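Oligopeptide-binding protein oppA (Lactococcus lactis, PDB 3DRF) binds oligopeptides in a large cavity that closes like a Venus flytrap and serves an ABC transporter in their uptake. Local coordinates at residues A[32-44]-A[270-282]. Numbering follows the deposited sequence.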
# COMPACT_ATOMS: atom_id res chain seq x y z
N GLY A 32 26.65 1.35 22.35
CA GLY A 32 25.53 0.45 22.25
C GLY A 32 25.66 -0.75 21.28
O GLY A 32 26.65 -1.01 20.69
N GLY A 33 24.58 -1.51 21.18
CA GLY A 33 24.60 -2.78 20.48
C GLY A 33 24.46 -2.72 18.97
O GLY A 33 24.33 -1.67 18.39
N ASN A 34 24.48 -3.90 18.38
CA ASN A 34 24.39 -4.07 16.93
C ASN A 34 23.23 -5.00 16.62
O ASN A 34 23.33 -6.17 16.78
CB ASN A 34 25.73 -4.61 16.38
CG ASN A 34 26.88 -3.60 16.66
OD1 ASN A 34 26.94 -2.55 16.11
ND2 ASN A 34 27.74 -3.95 17.56
N LEU A 35 22.14 -4.41 16.18
CA LEU A 35 20.88 -5.13 15.99
C LEU A 35 20.82 -5.73 14.60
O LEU A 35 21.29 -5.15 13.67
CB LEU A 35 19.71 -4.14 16.19
CG LEU A 35 18.27 -4.71 16.18
CD1 LEU A 35 18.01 -5.39 17.52
CD2 LEU A 35 17.30 -3.56 16.01
N LYS A 36 20.23 -6.89 14.50
CA LYS A 36 20.07 -7.58 13.23
C LYS A 36 18.58 -7.77 12.95
O LYS A 36 17.92 -8.46 13.69
CB LYS A 36 20.75 -8.96 13.26
CG LYS A 36 22.33 -8.82 13.35
CD LYS A 36 22.91 -10.15 13.16
CE LYS A 36 22.51 -10.88 14.37
NZ LYS A 36 23.14 -12.28 14.42
N VAL A 37 18.08 -7.18 11.88
CA VAL A 37 16.67 -7.23 11.51
C VAL A 37 16.55 -7.77 10.09
O VAL A 37 17.36 -7.54 9.27
CB VAL A 37 16.04 -5.79 11.56
CG1 VAL A 37 14.51 -5.85 11.43
CG2 VAL A 37 16.39 -5.08 12.86
N ALA A 38 15.47 -8.49 9.84
CA ALA A 38 15.08 -8.89 8.49
C ALA A 38 13.60 -8.59 8.19
O ALA A 38 12.78 -8.49 9.04
CB ALA A 38 15.40 -10.41 8.23
N TYR A 39 13.35 -8.50 6.89
CA TYR A 39 11.99 -8.51 6.33
C TYR A 39 11.84 -9.75 5.45
O TYR A 39 12.67 -10.03 4.64
CB TYR A 39 11.73 -7.20 5.52
CG TYR A 39 10.27 -6.99 5.22
CD1 TYR A 39 9.47 -6.18 6.01
CD2 TYR A 39 9.66 -7.66 4.16
CE1 TYR A 39 8.12 -6.04 5.72
CE2 TYR A 39 8.37 -7.50 3.88
CZ TYR A 39 7.61 -6.71 4.68
OH TYR A 39 6.28 -6.57 4.37
N GLN A 40 10.75 -10.47 5.67
CA GLN A 40 10.48 -11.67 4.90
C GLN A 40 10.01 -11.31 3.48
O GLN A 40 9.01 -10.69 3.28
CB GLN A 40 9.44 -12.54 5.61
CG GLN A 40 9.29 -13.92 4.91
CD GLN A 40 8.28 -14.77 5.64
OE1 GLN A 40 7.10 -14.67 5.40
NE2 GLN A 40 8.76 -15.60 6.53
N SER A 41 10.82 -11.75 2.54
CA SER A 41 10.56 -11.49 1.15
C SER A 41 11.24 -12.54 0.28
O SER A 41 12.38 -12.76 0.43
CB SER A 41 11.10 -10.09 0.77
OG SER A 41 10.89 -9.83 -0.61
N ASP A 42 10.49 -13.11 -0.62
CA ASP A 42 11.04 -14.03 -1.61
C ASP A 42 11.63 -13.31 -2.86
O ASP A 42 12.32 -13.89 -3.63
CB ASP A 42 9.98 -15.09 -2.02
CG ASP A 42 9.71 -16.10 -0.89
OD1 ASP A 42 10.65 -16.42 -0.25
OD2 ASP A 42 8.58 -16.43 -0.63
N SER A 43 11.32 -12.04 -3.00
CA SER A 43 11.90 -11.21 -4.06
C SER A 43 13.01 -10.29 -3.54
O SER A 43 13.01 -9.89 -2.43
CB SER A 43 10.82 -10.31 -4.67
OG SER A 43 9.88 -11.05 -5.41
N PRO A 44 13.94 -9.93 -4.40
CA PRO A 44 14.98 -8.97 -4.03
C PRO A 44 14.37 -7.63 -3.58
O PRO A 44 13.39 -7.15 -4.09
CB PRO A 44 15.77 -8.78 -5.35
CG PRO A 44 15.50 -9.96 -6.14
CD PRO A 44 14.11 -10.43 -5.77
N SER A 270 19.36 -17.80 15.60
CA SER A 270 19.62 -16.40 16.04
C SER A 270 20.30 -15.54 15.00
O SER A 270 21.01 -14.62 15.33
CB SER A 270 20.43 -16.39 17.36
OG SER A 270 19.66 -16.80 18.44
N LYS A 271 20.08 -15.83 13.75
CA LYS A 271 20.60 -15.03 12.66
C LYS A 271 20.02 -13.58 12.67
O LYS A 271 20.71 -12.66 12.31
CB LYS A 271 20.31 -15.70 11.32
CG LYS A 271 20.90 -15.03 10.04
CD LYS A 271 20.74 -15.94 8.84
CE LYS A 271 21.00 -15.24 7.53
NZ LYS A 271 22.37 -15.00 7.40
N TYR A 272 18.77 -13.45 13.11
CA TYR A 272 18.09 -12.15 13.24
C TYR A 272 17.52 -11.98 14.63
O TYR A 272 16.99 -12.91 15.17
CB TYR A 272 17.00 -12.00 12.17
CG TYR A 272 17.57 -12.12 10.77
CD1 TYR A 272 18.46 -11.16 10.28
CD2 TYR A 272 17.25 -13.17 9.93
CE1 TYR A 272 18.98 -11.26 9.05
CE2 TYR A 272 17.80 -13.26 8.68
CZ TYR A 272 18.65 -12.30 8.24
OH TYR A 272 19.22 -12.37 7.00
N ASP A 273 17.58 -10.78 15.16
CA ASP A 273 16.91 -10.41 16.39
C ASP A 273 15.42 -10.21 16.19
O ASP A 273 14.64 -10.47 17.07
CB ASP A 273 17.51 -9.13 16.99
CG ASP A 273 18.96 -9.27 17.36
OD1 ASP A 273 19.22 -10.15 18.19
OD2 ASP A 273 19.80 -8.54 16.88
N ILE A 274 15.05 -9.70 15.03
CA ILE A 274 13.64 -9.35 14.70
C ILE A 274 13.44 -9.75 13.25
O ILE A 274 14.29 -9.49 12.46
CB ILE A 274 13.45 -7.83 14.84
CG1 ILE A 274 13.73 -7.35 16.29
CG2 ILE A 274 12.06 -7.42 14.35
CD1 ILE A 274 13.68 -5.87 16.45
N ILE A 275 12.29 -10.35 12.92
CA ILE A 275 11.83 -10.49 11.53
C ILE A 275 10.42 -9.94 11.36
O ILE A 275 9.53 -10.32 12.05
CB ILE A 275 11.87 -11.97 11.01
CG1 ILE A 275 13.27 -12.63 11.25
CG2 ILE A 275 11.46 -11.99 9.54
CD1 ILE A 275 13.36 -14.05 10.80
N ASN A 276 10.29 -8.99 10.45
CA ASN A 276 9.00 -8.37 10.10
C ASN A 276 8.44 -8.98 8.83
O ASN A 276 9.16 -9.47 8.01
CB ASN A 276 9.20 -6.84 9.95
CG ASN A 276 9.47 -6.19 11.30
OD1 ASN A 276 8.70 -6.37 12.22
ND2 ASN A 276 10.57 -5.47 11.41
N GLY A 277 7.13 -8.92 8.71
CA GLY A 277 6.43 -9.41 7.52
C GLY A 277 6.22 -10.90 7.39
O GLY A 277 5.91 -11.36 6.35
N MET A 278 6.39 -11.64 8.48
CA MET A 278 6.24 -13.09 8.39
C MET A 278 4.81 -13.54 8.11
O MET A 278 3.91 -12.99 8.67
CB MET A 278 6.77 -13.78 9.65
CG MET A 278 8.28 -13.66 9.77
SD MET A 278 8.93 -14.59 11.21
CE MET A 278 8.69 -16.30 10.67
N VAL A 279 4.68 -14.54 7.25
CA VAL A 279 3.39 -15.07 6.82
C VAL A 279 2.63 -15.75 7.99
O VAL A 279 3.21 -16.32 8.89
CB VAL A 279 3.54 -16.07 5.64
CG1 VAL A 279 3.89 -15.30 4.34
CG2 VAL A 279 4.52 -17.22 5.94
N SER A 280 1.32 -15.69 7.91
CA SER A 280 0.45 -16.26 8.93
C SER A 280 0.67 -17.77 9.14
O SER A 280 0.51 -18.25 10.25
CB SER A 280 -1.01 -16.01 8.55
OG SER A 280 -1.31 -14.62 8.57
N SER A 281 1.07 -18.48 8.09
CA SER A 281 1.21 -19.95 8.18
C SER A 281 2.37 -20.39 9.11
O SER A 281 2.39 -21.50 9.52
CB SER A 281 1.39 -20.58 6.82
OG SER A 281 2.58 -20.11 6.20
N GLN A 282 3.31 -19.50 9.38
CA GLN A 282 4.43 -19.79 10.27
C GLN A 282 4.23 -19.42 11.73
O GLN A 282 5.07 -19.61 12.53
CB GLN A 282 5.69 -19.08 9.70
CG GLN A 282 6.17 -19.67 8.36
CD GLN A 282 7.22 -18.86 7.69
OE1 GLN A 282 7.50 -17.76 8.05
NE2 GLN A 282 7.79 -19.43 6.68
O HOH W 1 6.31 -10.49 3.82
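Q40 reaches across to residues 278-282 with both ends of its side-chain amide, while strands 34-40 and 274-276 pair in parallel at one side of a mixed sheet of this periplasmic-binding-protein-like fold. Q40 NE2 donates to Q282 OE1 at 2.9 Å, with the acceptor close to the Q40 amide plane and the two amides nearly perpendicular. Q40 OE1 accepts from V279 N at 3.0 Å. CG of Q40 lies anti to its own backbone N (chi1 -172°) and the chain runs on extended, which carries the amide this far. Q40 NE2 also bonds to S263 OG. With an alanine here, V279 N and Q282 OE1 would probably lose these partners, and a gap would open beside M278. One water donates to both Q40 O and G277 O.

At the other end D273 OD2 accepts from K36 N at 2.9 Å through its anti lone pair, and D273 N returns a bond to K36 O. OD1 of D273 forms a salt bridge with R551. K36 NZ bonds to S270 O, at the Schellman end of helix 263-268. Between these ends, A38 N to I274 O, N276 N to A38 O and Q40 N to N276 O join the strands.

L35, V37 and I274 pack on one face of the sheet. The Y39 ring lies over G277, where a CB would clash. On the sheet face opposite V37 and Y39, A38 CB makes a CH-pi contact with Y272, 3.5 Å above the centre of its ring.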